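Local structure of secreted protein ASP-2 (Necator americanus, 4LY5) at residues Phe72-Pro77 / Glu85-Ser90. The protein is a secreted hookworm protein of the CAP (cysteine-rich secretory protein) family, of unestablished molecular function, with a zinc ion bound in the crystal. Sequence-based numbering, arbitrary orientation.
Sequences FKHSQP and ENIFMS. With ZN (zinc ion), chain B.
With CG anti to the backbone N (chi1 -170°) and the chain extended beyond, Glu85 carries its carboxylate from the start of the strand into the 72-77 loop and fastens His74 and Ser75. Glu85 OE1 accepts two N-H groups: Ser75 N at 2.8 Å on the syn lone pair, and His74 ND1 at 3.0 Å on the anti lone pair, 19° out of the imidazole plane. Glu85 OE2 takes Ser75 OG at 2.9 Å from above the carboxylate plane, and also accepts from Asn66 ND2 and Gln162 NE2, so this buried group is gripped on both oxygens. Because ND1 donates to Glu85, His74 NE2 is left to bind the zinc ion at 2.2 Å; hydrogen bond and metal bond together fix the ring's rotation, and the carboxylate probably makes NE2 a better ligand. Ile87 CG1 lies over one face of the same ring, while Ile87 CD1 sits 3.7 Å from the centroid of the Phe72 ring, wedging the isoleucine between the two aromatics. On the opposite face of Phe72, Met89 CG packs and Met89 SD makes a Met-aromatic contact, 3.9 Å from the centroid. This end is the solvent side: Phe72 and Met89 are exposed and meet without polar bonds, whereas the carboxylate network is buried. The loop runs nearly opposite to the strand (169°), over its Glu85, Ile87 and Met89 face; the strand's backbone pairs with 157-164. A zinc-bound histidine backed by a glutamate, with His134 of helix 133-138 touching the His74 side chain, is consistent with the His/Glu metal-binding cavity known in CAP proteins.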
ATOM      1  N   PHE A  72      14.974   6.789  -8.739  1.00 30.20           N
ATOM      2  CA  PHE A  72      14.284   6.588  -7.435  1.00 30.94           C
ATOM      3  C   PHE A  72      13.618   7.920  -7.022  1.00 29.13           C
ATOM      4  O   PHE A  72      14.258   8.791  -6.401  1.00 34.63           O
ATOM      5  CB  PHE A  72      15.186   5.991  -6.349  1.00 32.25           C
ATOM      6  CG  PHE A  72      14.453   5.605  -5.067  1.00 30.49           C
ATOM      7  CD1 PHE A  72      13.613   4.466  -5.025  1.00 29.77           C
ATOM      8  CD2 PHE A  72      14.635   6.342  -3.860  1.00 31.93           C
ATOM      9  CE1 PHE A  72      12.888   4.140  -3.875  1.00 28.35           C
ATOM     10  CE2 PHE A  72      13.932   5.997  -2.706  1.00 33.79           C
ATOM     11  CZ  PHE A  72      13.095   4.881  -2.687  1.00 31.23           C
ATOM     12  N   LYS A  73      12.352   8.103  -7.385  1.00 29.28           N
ATOM     13  CA  LYS A  73      11.720   9.403  -7.130  1.00 30.04           C
ATOM     14  C   LYS A  73      10.242   9.300  -7.169  1.00 25.44           C
ATOM     15  O   LYS A  73       9.690   8.634  -8.057  1.00 27.39           O
ATOM     16  CB  LYS A  73      12.196  10.352  -8.263  1.00 33.53           C
ATOM     17  CG  LYS A  73      12.171  11.840  -8.021  1.00 42.56           C
ATOM     18  CD  LYS A  73      12.520  12.508  -9.357  1.00 47.33           C
ATOM     19  CE  LYS A  73      11.441  13.491  -9.782  1.00 54.60           C
ATOM     20  NZ  LYS A  73      11.205  14.577  -8.774  1.00 60.83           N
ATOM     21  N   HIS A  74       9.553   9.943  -6.238  1.00 24.78           N
ATOM     22  CA  HIS A  74       8.103  10.091  -6.361  1.00 26.82           C
ATOM     23  C   HIS A  74       7.721  10.858  -7.641  1.00 25.66           C
ATOM     24  O   HIS A  74       8.457  11.744  -8.105  1.00 28.18           O
ATOM     25  CB  HIS A  74       7.501  10.731  -5.091  1.00 26.67           C
ATOM     26  CG  HIS A  74       7.328   9.759  -3.987  1.00 33.88           C
ATOM     27  ND1 HIS A  74       6.354   8.776  -4.008  1.00 29.95           N
ATOM     28  CD2 HIS A  74       8.013   9.588  -2.831  1.00 32.25           C
ATOM     29  CE1 HIS A  74       6.422   8.070  -2.897  1.00 34.47           C
ATOM     30  NE2 HIS A  74       7.424   8.525  -2.173  1.00 37.80           N
ATOM     31  N   SER A  75       6.697  10.395  -8.350  1.00 24.93           N
ATOM     32  CA  SER A  75       6.151  11.174  -9.483  1.00 26.42           C
ATOM     33  C   SER A  75       5.366  12.366  -9.007  1.00 28.63           C
ATOM     34  O   SER A  75       4.825  12.383  -7.862  1.00 28.08           O
ATOM     35  CB  SER A  75       5.326  10.236 -10.367  1.00 26.46           C
ATOM     36  OG  SER A  75       4.225   9.785  -9.623  1.00 25.06           O
ATOM     37  N   GLN A  76       5.260  13.355  -9.897  1.00 31.19           N
ATOM     38  CA  GLN A  76       4.413  14.533  -9.643  1.00 30.30           C
ATOM     39  C   GLN A  76       2.935  14.054  -9.727  1.00 30.70           C
ATOM     40  O   GLN A  76       2.595  13.255 -10.577  1.00 28.95           O
ATOM     41  CB  GLN A  76       4.734  15.612 -10.719  1.00 34.29           C
ATOM     42  CG  GLN A  76       6.030  16.397 -10.470  1.00 37.29           C
ATOM     43  CD  GLN A  76       5.769  17.593  -9.531  1.00 44.19           C
ATOM     44  OE1 GLN A  76       6.126  17.535  -8.357  1.00 48.91           O
ATOM     45  NE2 GLN A  76       5.109  18.674 -10.051  1.00 42.39           N
ATOM     46  N   PRO A  77       2.004  14.638  -8.941  1.00 32.71           N
ATOM     47  CA  PRO A  77       0.593  14.281  -9.058  1.00 28.88           C
ATOM     48  C   PRO A  77      -0.017  14.243 -10.480  1.00 36.60           C
ATOM     49  O   PRO A  77      -0.872  13.395 -10.752  1.00 33.45           O
ATOM     50  CB  PRO A  77      -0.093  15.345  -8.168  1.00 37.10           C
ATOM     51  CG  PRO A  77       0.895  15.569  -7.099  1.00 34.74           C
ATOM     52  CD  PRO A  77       2.223  15.586  -7.831  1.00 35.36           C
ATOM     53  N   GLU A  85       1.044   6.952  -4.062  1.00 20.43           N
ATOM     54  CA  GLU A  85       2.258   6.286  -4.587  1.00 20.13           C
ATOM     55  C   GLU A  85       3.188   5.881  -3.488  1.00 22.55           C
ATOM     56  O   GLU A  85       3.530   6.700  -2.591  1.00 25.13           O
ATOM     57  CB  GLU A  85       2.989   7.205  -5.529  1.00 20.93           C
ATOM     58  CG  GLU A  85       4.099   6.463  -6.265  1.00 19.08           C
ATOM     59  CD  GLU A  85       4.801   7.371  -7.251  1.00 21.56           C
ATOM     60  OE1 GLU A  85       5.432   8.365  -6.828  1.00 23.31           O
ATOM     61  OE2 GLU A  85       4.651   7.179  -8.478  1.00 26.64           O
ATOM     62  N   ASN A  86       3.618   4.588  -3.573  1.00 20.50           N
ATOM     63  CA  ASN A  86       4.715   4.079  -2.700  1.00 19.57           C
ATOM     64  C   ASN A  86       5.847   3.642  -3.603  1.00 18.74           C
ATOM     65  O   ASN A  86       5.565   3.002  -4.694  1.00 20.58           O
ATOM     66  CB  ASN A  86       4.263   2.871  -1.802  1.00 19.71           C
ATOM     67  CG  ASN A  86       3.394   3.297  -0.612  1.00 21.88           C
ATOM     68  OD1 ASN A  86       3.464   4.455  -0.164  1.00 24.97           O
ATOM     69  ND2 ASN A  86       2.702   2.373  -0.043  1.00 19.94           N
ATOM     70  N   ILE A  87       7.070   3.950  -3.158  1.00 17.75           N
ATOM     71  CA  ILE A  87       8.241   3.513  -3.979  1.00 21.36           C
ATOM     72  C   ILE A  87       9.248   2.739  -3.156  1.00 20.48           C
ATOM     73  O   ILE A  87       9.324   2.872  -1.936  1.00 19.45           O
ATOM     74  CB  ILE A  87       8.927   4.711  -4.648  1.00 20.78           C
ATOM     75  CG1 ILE A  87       9.548   5.715  -3.599  1.00 24.17           C
ATOM     76  CG2 ILE A  87       8.063   5.426  -5.691  1.00 22.68           C
ATOM     77  CD1 ILE A  87      10.458   6.758  -4.287  1.00 27.03           C
ATOM     78  N   PHE A  88      10.035   1.832  -3.798  1.00 19.91           N
ATOM     79  CA  PHE A  88      10.941   0.989  -3.068  1.00 20.18           C
ATOM     80  C   PHE A  88      12.067   0.647  -3.997  1.00 23.76           C
ATOM     81  O   PHE A  88      11.854   0.502  -5.210  1.00 22.96           O
ATOM     82  CB  PHE A  88      10.253  -0.320  -2.663  1.00 18.62           C
ATOM     83  CG  PHE A  88      11.178  -1.329  -2.076  1.00 26.04           C
ATOM     84  CD1 PHE A  88      11.567  -1.233  -0.747  1.00 28.62           C
ATOM     85  CD2 PHE A  88      11.619  -2.406  -2.846  1.00 27.71           C
ATOM     86  CE1 PHE A  88      12.415  -2.216  -0.206  1.00 31.36           C
ATOM     87  CE2 PHE A  88      12.452  -3.370  -2.302  1.00 29.08           C
ATOM     88  CZ  PHE A  88      12.849  -3.266  -0.985  1.00 29.23           C
ATOM     89  N   MET A  89      13.274   0.542  -3.447  1.00 23.73           N
ATOM     90  CA  MET A  89      14.391   0.005  -4.283  1.00 24.21           C
ATOM     91  C   MET A  89      15.216  -0.999  -3.472  1.00 27.02           C
ATOM     92  O   MET A  89      15.252  -0.995  -2.211  1.00 29.94           O
ATOM     93  CB  MET A  89      15.207   1.147  -4.839  1.00 24.87           C
ATOM     94  CG  MET A  89      15.777   2.045  -3.708  1.00 29.52           C
ATOM     95  SD  MET A  89      17.023   3.183  -4.356  1.00 39.15           S
ATOM     96  CE  MET A  89      18.302   2.115  -4.891  1.00 31.17           C
ATOM     97  N   SER A  90      15.876  -1.912  -4.199  1.00 31.29           N
ATOM     98  CA  SER A  90      16.797  -2.889  -3.639  1.00 35.62           C
ATOM     99  C   SER A  90      17.982  -2.882  -4.596  1.00 32.39           C
ATOM    100  O   SER A  90      17.777  -2.621  -5.777  1.00 30.19           O
ATOM    101  CB  SER A  90      16.140  -4.294  -3.616  1.00 36.39           C
ATOM    102  OG  SER A  90      17.103  -5.303  -3.710  1.00 48.85           O
TER
HETATM  103 ZN    ZN B 201       7.528   8.172  -0.027  1.00 68.41          ZN